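Local coordinates for uncharacterized protein (Candida albicans, PDB 5K04), which forms the non-catalytic MDM20-type subunit of the NatB N-terminal acetyltransferase complex, and probably serves as a helical scaffold around its catalytic partner, at residues 394-399 with 724-729; 387-392 with 718-723; 145-150 with 174-179. All blocks are in the same frame, centred on the assembly; numbering follows the deposited sequence.

Contact 1 of 3, residues 394-399 with 724-729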
loop_
_atom_site.group_PDB
_atom_site.type_symbol
_atom_site.label_atom_id
_atom_site.label_comp_id
_atom_site.label_asym_id
_atom_site.label_seq_id
_atom_site.Cartn_x
_atom_site.Cartn_y
_atom_site.Cartn_z
ATOM N N ASN A 394 8.055 4.693 -28.633
ATOM C CA ASN A 394 8.696 4.225 -27.417
ATOM C C ASN A 394 8.035 2.973 -26.849
ATOM O O ASN A 394 8.708 2.189 -26.176
ATOM C CB ASN A 394 8.753 5.371 -26.409
ATOM C CG ASN A 394 9.888 6.355 -26.735
ATOM O OD1 ASN A 394 11.046 5.972 -26.806
ATOM N ND2 ASN A 394 9.539 7.607 -26.982
ATOM N N ILE A 395 6.745 2.746 -27.135
ATOM C CA ILE A 395 6.149 1.431 -26.880
ATOM C C ILE A 395 6.925 0.337 -27.623
ATOM O O ILE A 395 7.208 -0.737 -27.073
ATOM C CB ILE A 395 4.663 1.425 -27.287
ATOM C CG1 ILE A 395 3.805 2.125 -26.228
ATOM C CG2 ILE A 395 4.184 -0.002 -27.519
ATOM C CD1 ILE A 395 2.346 2.304 -26.631
ATOM N N VAL A 396 7.259 0.590 -28.893
ATOM C CA VAL A 396 8.020 -0.377 -29.684
ATOM C C VAL A 396 9.391 -0.627 -29.064
ATOM O O VAL A 396 9.889 -1.759 -29.046
ATOM C CB VAL A 396 8.138 0.123 -31.133
ATOM C CG1 VAL A 396 8.991 -0.805 -31.953
ATOM C CG2 VAL A 396 6.754 0.263 -31.737
ATOM N N LEU A 397 10.018 0.425 -28.534
ATOM C CA LEU A 397 11.348 0.262 -27.957
ATOM C C LEU A 397 11.287 -0.498 -26.633
ATOM O O LEU A 397 12.098 -1.400 -26.394
ATOM C CB LEU A 397 12.018 1.630 -27.789
ATOM C CG LEU A 397 12.293 2.420 -29.081
ATOM C CD1 LEU A 397 12.711 3.882 -28.823
ATOM C CD2 LEU A 397 13.355 1.723 -29.924
ATOM N N LEU A 398 10.313 -0.170 -25.778
ATOM C CA LEU A 398 10.159 -0.879 -24.504
ATOM C C LEU A 398 9.927 -2.370 -24.728
ATOM O O LEU A 398 10.627 -3.208 -24.153
ATOM C CB LEU A 398 9.013 -0.263 -23.694
ATOM C CG LEU A 398 9.305 1.131 -23.121
ATOM C CD1 LEU A 398 8.113 1.666 -22.358
ATOM C CD2 LEU A 398 10.558 1.143 -22.212
ATOM N N LYS A 399 8.961 -2.714 -25.597
ATOM C CA LYS A 399 8.707 -4.115 -25.939
ATOM C C LYS A 399 9.963 -4.793 -26.473
ATOM O O LYS A 399 10.224 -5.961 -26.166
ATOM C CB LYS A 399 7.575 -4.226 -26.969
ATOM C CG LYS A 399 6.234 -3.723 -26.474
ATOM C CD LYS A 399 5.217 -3.667 -27.592
ATOM C CE LYS A 399 4.954 -5.054 -28.164
ATOM N NZ LYS A 399 4.186 -4.954 -29.431
ATOM N N ILE A 724 17.132 2.214 -32.887
ATOM C CA ILE A 724 17.711 0.885 -32.983
ATOM C C ILE A 724 16.885 0.091 -33.989
ATOM O O ILE A 724 15.813 0.519 -34.419
ATOM C CB ILE A 724 17.756 0.173 -31.613
ATOM C CG1 ILE A 724 16.353 0.045 -31.040
ATOM C CG2 ILE A 724 18.628 0.948 -30.626
ATOM C CD1 ILE A 724 16.272 -0.877 -29.835
ATOM N N SER A 725 17.396 -1.083 -34.361
ATOM C CA SER A 725 16.704 -1.929 -35.321
ATOM C C SER A 725 15.540 -2.627 -34.637
ATOM O O SER A 725 15.735 -3.422 -33.710
ATOM C CB SER A 725 17.649 -2.945 -35.939
ATOM O OG SER A 725 17.196 -3.271 -37.238
ATOM N N VAL A 726 14.327 -2.325 -35.100
ATOM C CA VAL A 726 13.089 -2.876 -34.561
ATOM C C VAL A 726 12.110 -3.050 -35.714
ATOM O O VAL A 726 12.290 -2.496 -36.800
ATOM C CB VAL A 726 12.473 -1.970 -33.476
ATOM C CG1 VAL A 726 13.263 -2.055 -32.180
ATOM C CG2 VAL A 726 12.422 -0.543 -33.967
ATOM N N ASP A 727 11.068 -3.838 -35.471
ATOM C CA ASP A 727 9.918 -3.929 -36.361
ATOM C C ASP A 727 8.790 -3.098 -35.767
ATOM O O ASP A 727 8.294 -3.399 -34.675
ATOM C CB ASP A 727 9.469 -5.374 -36.553
ATOM C CG ASP A 727 8.267 -5.489 -37.482
ATOM O OD1 ASP A 727 8.401 -5.136 -38.686
ATOM O OD2 ASP A 727 7.199 -5.927 -37.002
ATOM N N ILE A 728 8.408 -2.035 -36.481
ATOM C CA ILE A 728 7.257 -1.226 -36.089
ATOM C C ILE A 728 5.962 -1.944 -36.437
ATOM O O ILE A 728 4.940 -1.774 -35.759
ATOM C CB ILE A 728 7.322 0.147 -36.782
ATOM C CG1 ILE A 728 8.718 0.746 -36.642
ATOM C CG2 ILE A 728 6.296 1.086 -36.182
ATOM C CD1 ILE A 728 9.176 0.857 -35.218
ATOM N N SER A 729 6.007 -2.777 -37.483
ATOM C CA SER A 729 4.810 -3.260 -38.163
ATOM C C SER A 729 3.908 -4.050 -37.225
ATOM O O SER A 729 2.697 -3.809 -37.160
ATOM C CB SER A 729 5.232 -4.119 -39.364
ATOM O OG SER A 729 4.117 -4.683 -40.020
#
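Val396 and Leu397 of helix 388-404 carry the apolar packing against the linker segment 724-729. Val396 offers one branch: CG1 stands anti to the backbone N (chi1 176°) and meets Ile728 CD1 at 3.7 Å, the two side chains crossing at about a right angle. The same methyl lies 4.0 Å from Val726 CB, so a single compact beta-branched residue serves two neighbours of the loop. One position on, Leu397 reaches with CD2 to Ile724 CG1 at 3.6 Å, and a longer side chain suits it because its CB does not aim straight at the loop. Trp353 and Tyr356 of helix 353-358 pack on Ile724 from outside the pair.

The fold here is an all-helical array whose family belongs to the TPR clan. The link between helices 707-717 and 729-747 is laid across a helix more than 300 residues earlier, joining the C-terminal part of the chain to its middle.

Contact with the backbone is purely van der Waals: Val396 CG1 rests 3.8 Å from Asp727 O, and no hydrogen bond crosses between the segments.

Polar groups work alongside. Asp727 directs its CB away from the helix, and its OD2 accepts from Gln730 N, capping the start of helix 729-747. Lys399, partly exposed, sends NZ to Thr731 OG1 on that same helix.

Contact 2 of 3, residues 387-392 with 718-723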
loop_
_atom_site.group_PDB
_atom_site.type_symbol
_atom_site.label_atom_id
_atom_site.label_comp_id
_atom_site.label_asym_id
_atom_site.label_seq_id
_atom_site.Cartn_x
_atom_site.Cartn_y
_atom_site.Cartn_z
ATOM N N SER A 387 3.268 13.275 -27.554
ATOM C CA SER A 387 2.696 13.092 -28.873
ATOM C C SER A 387 2.463 11.600 -29.121
ATOM O O SER A 387 3.285 10.778 -28.725
ATOM C CB SER A 387 3.606 13.686 -29.951
ATOM O OG SER A 387 4.695 12.840 -30.250
ATOM N N PRO A 388 1.336 11.221 -29.742
ATOM C CA PRO A 388 1.025 9.783 -29.908
ATOM C C PRO A 388 2.025 9.012 -30.763
ATOM O O PRO A 388 2.236 7.818 -30.523
ATOM C CB PRO A 388 -0.375 9.797 -30.552
ATOM C CG PRO A 388 -0.541 11.201 -31.124
ATOM C CD PRO A 388 0.239 12.087 -30.212
ATOM N N GLN A 389 2.636 9.654 -31.762
ATOM C CA GLN A 389 3.721 9.030 -32.514
ATOM C C GLN A 389 4.921 8.730 -31.621
ATOM O O GLN A 389 5.566 7.685 -31.764
ATOM C CB GLN A 389 4.142 9.945 -33.660
ATOM C CG GLN A 389 5.271 9.436 -34.519
ATOM C CD GLN A 389 5.251 10.129 -35.860
ATOM O OE1 GLN A 389 4.458 11.048 -36.083
ATOM N NE2 GLN A 389 6.116 9.700 -36.766
ATOM N N ASN A 390 5.259 9.655 -30.718
ATOM C CA ASN A 390 6.387 9.408 -29.830
ATOM C C ASN A 390 6.059 8.296 -28.844
ATOM O O ASN A 390 6.911 7.457 -28.531
ATOM C CB ASN A 390 6.759 10.695 -29.102
ATOM C CG ASN A 390 7.756 10.464 -27.979
ATOM O OD1 ASN A 390 7.382 10.121 -26.865
ATOM N ND2 ASN A 390 9.029 10.682 -28.269
ATOM N N THR A 391 4.815 8.269 -28.367
ATOM C CA THR A 391 4.377 7.244 -27.425
ATOM C C THR A 391 4.419 5.858 -28.061
ATOM O O THR A 391 4.888 4.890 -27.449
ATOM C CB THR A 391 2.970 7.599 -26.947
ATOM O OG1 THR A 391 3.050 8.783 -26.147
ATOM C CG2 THR A 391 2.337 6.459 -26.149
ATOM N N ILE A 392 3.956 5.756 -29.306
ATOM C CA ILE A 392 3.959 4.484 -30.013
ATOM C C ILE A 392 5.384 4.048 -30.323
ATOM O O ILE A 392 5.738 2.871 -30.160
ATOM C CB ILE A 392 3.103 4.599 -31.286
ATOM C CG1 ILE A 392 1.618 4.708 -30.924
ATOM C CG2 ILE A 392 3.362 3.428 -32.223
ATOM C CD1 ILE A 392 0.712 4.971 -32.130
ATOM N N MET A 718 1.984 7.901 -39.834
ATOM C CA MET A 718 3.114 8.262 -38.991
ATOM C C MET A 718 4.390 7.611 -39.511
ATOM O O MET A 718 4.417 6.411 -39.799
ATOM C CB MET A 718 2.852 7.862 -37.538
ATOM C CG MET A 718 1.765 8.711 -36.898
ATOM S SD MET A 718 1.389 8.399 -35.174
ATOM C CE MET A 718 1.925 6.749 -35.152
ATOM N N ASP A 719 5.437 8.413 -39.647
ATOM C CA ASP A 719 6.755 7.913 -39.997
ATOM C C ASP A 719 7.557 7.618 -38.734
ATOM O O ASP A 719 7.317 8.174 -37.664
ATOM C CB ASP A 719 7.498 8.915 -40.877
ATOM C CG ASP A 719 6.818 9.126 -42.218
ATOM O OD1 ASP A 719 6.896 8.226 -43.085
ATOM O OD2 ASP A 719 6.187 10.190 -42.396
ATOM N N PHE A 720 8.521 6.725 -38.874
ATOM C CA PHE A 720 9.272 6.226 -37.737
ATOM C C PHE A 720 10.737 6.097 -38.117
ATOM O O PHE A 720 11.072 5.380 -39.067
ATOM C CB PHE A 720 8.726 4.879 -37.280
ATOM C CG PHE A 720 7.443 4.980 -36.537
ATOM C CD1 PHE A 720 7.433 5.399 -35.212
ATOM C CD2 PHE A 720 6.242 4.650 -37.155
ATOM C CE1 PHE A 720 6.254 5.491 -34.520
ATOM C CE2 PHE A 720 5.051 4.736 -36.463
ATOM C CZ PHE A 720 5.055 5.156 -35.143
ATOM N N GLU A 721 11.597 6.797 -37.373
ATOM C CA GLU A 721 13.047 6.668 -37.464
ATOM C C GLU A 721 13.512 6.212 -36.090
ATOM O O GLU A 721 14.058 7.009 -35.311
ATOM C CB GLU A 721 13.719 7.973 -37.883
ATOM C CG GLU A 721 13.412 8.387 -39.315
ATOM C CD GLU A 721 14.200 9.607 -39.752
ATOM O OE1 GLU A 721 15.358 9.439 -40.203
ATOM O OE2 GLU A 721 13.666 10.733 -39.631
ATOM N N PRO A 722 13.301 4.930 -35.762
ATOM C CA PRO A 722 13.702 4.457 -34.432
ATOM C C PRO A 722 15.185 4.483 -34.291
ATOM O O PRO A 722 15.952 4.400 -35.271
ATOM C CB PRO A 722 13.155 3.009 -34.413
ATOM C CG PRO A 722 12.398 2.812 -35.700
ATOM C CD PRO A 722 12.922 3.832 -36.654
ATOM N N PRO A 723 15.706 4.617 -33.051
ATOM C CA PRO A 723 17.155 4.675 -32.834
ATOM C C PRO A 723 17.863 3.329 -32.917
ATOM O O PRO A 723 19.098 3.307 -33.001
ATOM C CB PRO A 723 17.270 5.262 -31.419
ATOM C CG PRO A 723 16.003 4.823 -30.744
ATOM C CD PRO A 723 14.936 4.828 -31.809
#
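The Phe720 ring and the side-chain amide of Gln389 are the flat groups here, their planes 63° apart as modelled, though the amide's placement is uncertain; the two side chains slide past each other in opposite directions. At the ring edge, near its plane, sits the carbonyl oxygen of Gln389, 3.6 Å from CE1. Ile392 comes to the ring obliquely, its CG2 3.8 Å from Phe720 CZ. A flat, apolar ring suits this position: its edge takes the carbonyl oxygen while CZ still packs on the isoleucine methyl.

The setting is the first turn of helix 388-404 in the helical array of a TPR-clan family, with the loop that follows helix 707-717 passing across it. Met718, buried, begins this loop and runs past Gln389 in the opposite direction, its SD 3.5 Å from Gln389 CB. The chain bends at its end (chi3 -25°), bringing CE to Ile392 CD1 at 3.7 Å. The flexible thioether thus follows the helix surface from Gln389 to Ile392, one turn's step apart.

Gln389 CG is anti to the backbone N (chi1 179°) and the chain runs on extended, carrying the amide to the backbone of Asp719. The modelled approach of NE2 to that residue is implausibly close, so the exact placement of the amide is doubtful.

Pro388 starts the helix well, having no N-H to leave without a partner in the first turn. Before it, Ser387 is the N-cap: its OG accepts from Asn390 N at 3.3 Å and is also hydrogen-bonded to Asp385 OD1.

Contact 3 of 3, residues 145-150 with 174-179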
loop_
_atom_site.group_PDB
_atom_site.type_symbol
_atom_site.label_atom_id
_atom_site.label_comp_id
_atom_site.label_asym_id
_atom_site.label_seq_id
_atom_site.Cartn_x
_atom_site.Cartn_y
_atom_site.Cartn_z
ATOM N N HIS A 145 -2.841 -6.675 30.603
ATOM C CA HIS A 145 -3.872 -5.643 30.509
ATOM C C HIS A 145 -3.354 -4.288 30.962
ATOM O O HIS A 145 -3.765 -3.254 30.420
ATOM C CB HIS A 145 -5.100 -6.051 31.326
ATOM C CG HIS A 145 -5.798 -7.250 30.771
ATOM N ND1 HIS A 145 -6.758 -7.949 31.469
ATOM C CD2 HIS A 145 -5.659 -7.882 29.580
ATOM C CE1 HIS A 145 -7.172 -8.969 30.738
ATOM N NE2 HIS A 145 -6.520 -8.950 29.589
ATOM N N THR A 146 -2.469 -4.265 31.963
ATOM C CA THR A 146 -1.854 -3.000 32.353
ATOM C C THR A 146 -1.015 -2.434 31.212
ATOM O O THR A 146 -1.022 -1.221 30.953
ATOM C CB THR A 146 -1.019 -3.210 33.617
ATOM O OG1 THR A 146 -1.858 -3.757 34.640
ATOM C CG2 THR A 146 -0.438 -1.887 34.088
ATOM N N LEU A 147 -0.314 -3.311 30.496
ATOM C CA LEU A 147 0.481 -2.887 29.351
ATOM C C LEU A 147 -0.408 -2.324 28.249
ATOM O O LEU A 147 -0.092 -1.287 27.656
ATOM C CB LEU A 147 1.305 -4.072 28.831
ATOM C CG LEU A 147 2.437 -4.503 29.762
ATOM C CD1 LEU A 147 2.858 -5.951 29.549
ATOM C CD2 LEU A 147 3.622 -3.580 29.513
ATOM N N TRP A 148 -1.511 -3.024 27.946
ATOM C CA TRP A 148 -2.512 -2.534 26.999
ATOM C C TRP A 148 -2.917 -1.103 27.323
ATOM O O TRP A 148 -2.829 -0.195 26.485
ATOM C CB TRP A 148 -3.749 -3.436 27.041
ATOM C CG TRP A 148 -3.555 -4.791 26.414
ATOM C CD1 TRP A 148 -2.387 -5.320 25.946
ATOM C CD2 TRP A 148 -4.575 -5.779 26.160
ATOM N NE1 TRP A 148 -2.614 -6.583 25.419
ATOM C CE2 TRP A 148 -3.945 -6.883 25.532
ATOM C CE3 TRP A 148 -5.954 -5.834 26.397
ATOM C CZ2 TRP A 148 -4.644 -8.034 25.158
ATOM C CZ3 TRP A 148 -6.655 -6.980 26.023
ATOM C CH2 TRP A 148 -5.994 -8.065 25.412
ATOM N N TYR A 149 -3.365 -0.907 28.561
ATOM C CA TYR A 149 -3.844 0.389 29.018
ATOM C C TYR A 149 -2.765 1.454 28.851
ATOM O O TYR A 149 -3.025 2.531 28.306
ATOM C CB TYR A 149 -4.283 0.233 30.471
ATOM C CG TYR A 149 -5.027 1.390 31.058
ATOM C CD1 TYR A 149 -5.803 2.225 30.254
ATOM C CD2 TYR A 149 -4.967 1.651 32.430
ATOM C CE1 TYR A 149 -6.505 3.294 30.797
ATOM C CE2 TYR A 149 -5.675 2.726 32.989
ATOM C CZ TYR A 149 -6.445 3.542 32.165
ATOM O OH TYR A 149 -7.143 4.606 32.690
ATOM N N ALA A 150 -1.531 1.133 29.267
ATOM C CA ALA A 150 -0.397 2.050 29.146
ATOM C C ALA A 150 -0.085 2.358 27.690
ATOM O O ALA A 150 0.119 3.521 27.307
ATOM C CB ALA A 150 0.834 1.440 29.821
ATOM N N LYS A 174 3.408 6.000 34.827
ATOM C CA LYS A 174 3.182 5.458 36.162
ATOM C C LYS A 174 2.665 4.021 36.106
ATOM O O LYS A 174 3.010 3.203 36.962
ATOM C CB LYS A 174 2.215 6.384 36.905
ATOM C CG LYS A 174 1.588 5.829 38.159
ATOM C CD LYS A 174 0.530 6.800 38.673
ATOM C CE LYS A 174 -0.456 7.190 37.567
ATOM N NZ LYS A 174 -1.381 8.298 37.969
ATOM N N LEU A 175 1.837 3.700 35.112
ATOM C CA LEU A 175 1.406 2.317 34.912
ATOM C C LEU A 175 2.588 1.406 34.626
ATOM O O LEU A 175 2.658 0.284 35.139
ATOM C CB LEU A 175 0.418 2.238 33.750
ATOM C CG LEU A 175 -0.984 2.754 34.015
ATOM C CD1 LEU A 175 -1.683 2.999 32.712
ATOM C CD2 LEU A 175 -1.737 1.746 34.872
ATOM N N MET A 176 3.518 1.868 33.780
ATOM C CA MET A 176 4.690 1.068 33.435
ATOM C C MET A 176 5.640 0.941 34.621
ATOM O O MET A 176 6.167 -0.145 34.888
ATOM C CB MET A 176 5.403 1.663 32.206
ATOM C CG MET A 176 4.599 1.478 30.858
ATOM S SD MET A 176 3.988 -0.153 30.593
ATOM C CE MET A 176 5.562 -0.937 30.715
ATOM N N GLU A 177 5.852 2.036 35.360
ATOM C CA GLU A 177 6.685 1.963 36.554
ATOM C C GLU A 177 6.142 0.924 37.530
ATOM O O GLU A 177 6.924 0.217 38.176
ATOM C CB GLU A 177 6.815 3.362 37.186
ATOM C CG GLU A 177 7.714 4.317 36.324
ATOM C CD GLU A 177 7.677 5.815 36.696
ATOM O OE1 GLU A 177 6.853 6.235 37.545
ATOM O OE2 GLU A 177 8.497 6.575 36.115
ATOM N N GLY A 178 4.813 0.751 37.584
ATOM C CA GLY A 178 4.194 -0.262 38.438
ATOM C C GLY A 178 4.542 -1.704 38.077
ATOM O O GLY A 178 4.321 -2.600 38.898
ATOM N N LEU A 179 5.089 -1.940 36.881
ATOM C CA LEU A 179 5.388 -3.280 36.379
ATOM C C LEU A 179 6.852 -3.662 36.539
ATOM O O LEU A 179 7.240 -4.766 36.144
ATOM C CB LEU A 179 4.999 -3.391 34.908
ATOM C CG LEU A 179 3.516 -3.112 34.666
ATOM C CD1 LEU A 179 3.182 -3.149 33.178
ATOM C CD2 LEU A 179 2.677 -4.117 35.454
#
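Leu175 presses into helix 143-157 between Tyr149, Ala150 and Thr146, and divides its branches among them. CD1 comes to Tyr149 CD2 at 3.6 Å, the leucine and tyrosine side chains crossing at about a right angle. CD2 goes instead to Thr146, whose CG2 is 3.9 Å away. Closer to the backbone, Leu175 CB meets Ala150 CB at 4.0 Å; the small alanine allows the two helices to approach here, where their CA atoms are nearest. Thr146 suits its place by being two-sided: the methyl is anti to the backbone N (chi1 of OG1 -56°) and faces the neighbouring helix, while OG1 is hydrogen-bonded to Asn137 OD1.

Met176 follows, buried, with its chain bent at both chi2 and chi3. The folding draws SD to Ala150 CB at 3.6 Å and CE to Leu147 CD2 at 3.5 Å, so one flexible thioether serves a small residue and a branched one a turn apart. Val190 and Tyr191 of helix 185-192 also touch Met176.

Leu179 comes last and points toward helix 143-157. Its CD1 lies 3.7 Å from Leu147 CD2 and close to Thr146 CG2 as well, extending the apolar seam. Its carbonyl oxygen accepts from Arg143 NH2, which ties the end of this segment to the start of helix 143-157.

No hydrogen bond passes directly between the two segments; the pairing rests on methyls, thioether and ring. Helices 143-157 and 162-177, linked by a short turn and running antiparallel, form a helical hairpin, the element from which TPR-like superhelices are built.

How the contacts relate
Contacts 1 and 2 are one continuous interface, with centres 9 Å apart: both set helix 388-404 against the linker between helices 707-717 and 729-747, and their segments alternate along the chain. Ile728 CG2 packs on Phe720 CD2 at 3.7 Å, and Leu397 CD1 on Pro723 CD at 3.8 Å, so the two contacts pack directly on each other. Contact 3, closed earlier in the sequence, lies on the opposite side of the chain's centre, about 65 Å from contact 1 and 67 Å from contact 2, centre to centre. It is a local hairpin, whereas the other two bridge distant sequence. The other protein chain of the assembly touches none of the three.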